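Local coordinates for carbohydrate-binding protein (Flavonifractor plautii, PDB 6N1B) that removes the acetyl group from N-acetylgalactosamine, probably as the first step in converting blood group A antigen to H antigen, at residues N232-F237 with Q289-R294. Numbering follows the deposited sequence.
Sequences NGQANF and QCFAGR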
# COMPACT_ATOMS: atom_id res chain seq x y z
N ASN A 232 3.65 -13.66 -13.89
CA ASN A 232 5.08 -13.48 -14.17
C ASN A 232 5.92 -14.22 -13.17
O ASN A 232 7.05 -14.72 -13.52
CB ASN A 232 5.42 -11.99 -14.28
CG ASN A 232 6.73 -11.70 -14.96
OD1 ASN A 232 7.67 -11.02 -14.32
ND2 ASN A 232 6.81 -12.06 -16.20
N GLY A 233 5.50 -14.25 -11.92
CA GLY A 233 6.15 -15.08 -10.93
C GLY A 233 7.55 -14.77 -10.56
O GLY A 233 7.90 -13.63 -10.22
N GLN A 234 8.43 -15.81 -10.61
CA GLN A 234 9.83 -15.73 -10.17
C GLN A 234 10.67 -14.82 -11.10
O GLN A 234 11.79 -14.54 -10.76
CB GLN A 234 10.41 -17.14 -10.04
CG GLN A 234 9.84 -17.94 -8.89
CD GLN A 234 10.07 -17.30 -7.54
OE1 GLN A 234 11.15 -16.78 -7.24
NE2 GLN A 234 8.96 -17.36 -6.70
N ALA A 235 10.11 -14.34 -12.24
CA ALA A 235 10.75 -13.36 -13.08
C ALA A 235 10.59 -11.93 -12.59
O ALA A 235 11.19 -11.00 -13.15
CB ALA A 235 10.29 -13.45 -14.52
N ASN A 236 9.76 -11.73 -11.54
CA ASN A 236 9.53 -10.40 -11.00
C ASN A 236 10.81 -9.85 -10.35
O ASN A 236 11.57 -10.58 -9.74
CB ASN A 236 8.44 -10.40 -9.93
CG ASN A 236 7.08 -10.82 -10.48
OD1 ASN A 236 6.84 -10.80 -11.67
ND2 ASN A 236 6.12 -10.98 -9.54
N PHE A 237 10.94 -8.50 -10.39
CA PHE A 237 12.08 -7.83 -9.68
C PHE A 237 11.67 -6.38 -9.39
O PHE A 237 10.97 -5.74 -10.17
CB PHE A 237 13.39 -7.91 -10.50
CG PHE A 237 13.34 -7.21 -11.82
CD1 PHE A 237 12.83 -7.81 -12.88
CD2 PHE A 237 13.84 -5.94 -11.91
CE1 PHE A 237 12.77 -7.21 -14.07
CE2 PHE A 237 13.82 -5.28 -13.15
CZ PHE A 237 13.31 -5.93 -14.24
N GLN A 289 4.95 -8.40 0.33
CA GLN A 289 4.05 -9.50 0.01
C GLN A 289 4.73 -10.27 -1.11
O GLN A 289 4.98 -9.71 -2.20
CB GLN A 289 2.70 -8.94 -0.48
CG GLN A 289 1.77 -10.04 -0.93
CD GLN A 289 0.62 -9.56 -1.78
OE1 GLN A 289 0.46 -8.35 -2.01
NE2 GLN A 289 -0.15 -10.54 -2.36
N CYS A 290 5.08 -11.53 -0.83
CA CYS A 290 5.99 -12.31 -1.66
C CYS A 290 5.59 -13.74 -1.72
O CYS A 290 4.67 -14.18 -0.99
CB CYS A 290 7.45 -12.08 -1.22
SG CYS A 290 7.75 -12.59 0.50
N PHE A 291 6.30 -14.55 -2.51
CA PHE A 291 5.89 -15.92 -2.78
C PHE A 291 7.05 -16.74 -3.28
O PHE A 291 7.95 -16.18 -3.99
CB PHE A 291 4.71 -15.94 -3.75
CG PHE A 291 5.01 -15.28 -5.07
CD1 PHE A 291 4.88 -13.91 -5.22
CD2 PHE A 291 5.49 -16.05 -6.13
CE1 PHE A 291 5.21 -13.31 -6.42
CE2 PHE A 291 5.79 -15.44 -7.32
CZ PHE A 291 5.70 -14.08 -7.46
N ALA A 292 7.01 -18.04 -3.05
CA ALA A 292 8.06 -18.97 -3.54
C ALA A 292 7.62 -19.75 -4.76
O ALA A 292 8.47 -20.32 -5.46
CB ALA A 292 8.46 -19.96 -2.45
N GLY A 293 6.34 -19.73 -5.09
CA GLY A 293 5.86 -20.51 -6.24
C GLY A 293 5.70 -19.72 -7.53
O GLY A 293 6.47 -18.77 -7.79
N ARG A 294 4.73 -20.13 -8.33
CA ARG A 294 4.59 -19.62 -9.69
C ARG A 294 3.88 -18.24 -9.74
O ARG A 294 3.92 -17.56 -10.73
CB ARG A 294 3.78 -20.62 -10.57
CG ARG A 294 4.61 -21.84 -11.01
CD ARG A 294 4.03 -22.67 -12.15
NE ARG A 294 2.60 -22.85 -11.98
CZ ARG A 294 1.68 -22.98 -12.97
NH1 ARG A 294 1.98 -22.86 -14.26
NH2 ARG A 294 0.40 -23.16 -12.69
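The ring of Phe291 runs edge-first into the turn at Gly233, and this is the tightly packed half of the contact. CE2 of Phe291 lies 3.6 Å from CA of Gly233, while CZ of the same ring comes within 3.6 Å of the Gly233 carbonyl oxygen, whose hydrogen bond to Asn236 N closes the short turn. With chi1 at 59°, CG of Phe291 sits between its own backbone N and carbonyl carbon, which brings the ring edge up against the turn. Asn236 brings ND2 to the ring edge, 3.8 Å from Phe291 CZ, its amide plane turned 84° from the ring; the same nitrogen is hydrogen-bonded to the carbonyl of Pro270.

Gln234 occupies the solvent side. Its chain bends at chi2, and NE2 serves two backbone carbonyls, both close to its amide plane. The bond from Gln234 NE2 to Gly293 O (3.1 Å) is nearly straight at 175° and meets a lone pair, whereas Phe291 O receives NE2 from above the carbonyl plane. The CB of exposed Arg294 points away from the turn, and the residue meets it mainly through its carbonyl oxygen, 3.3 Å from Gly233 CA.

The contact joins the loop between strands 217-224 and 237-243 to the end of strand 283-291, linking consecutive four-stranded antiparallel sheets ordered like beta-propeller blades, about 9 Å from Asn236's side chain to bound alpha-D-galactopyranose; Ala269 of strand 269-278 touches both Gln234 and Phe291.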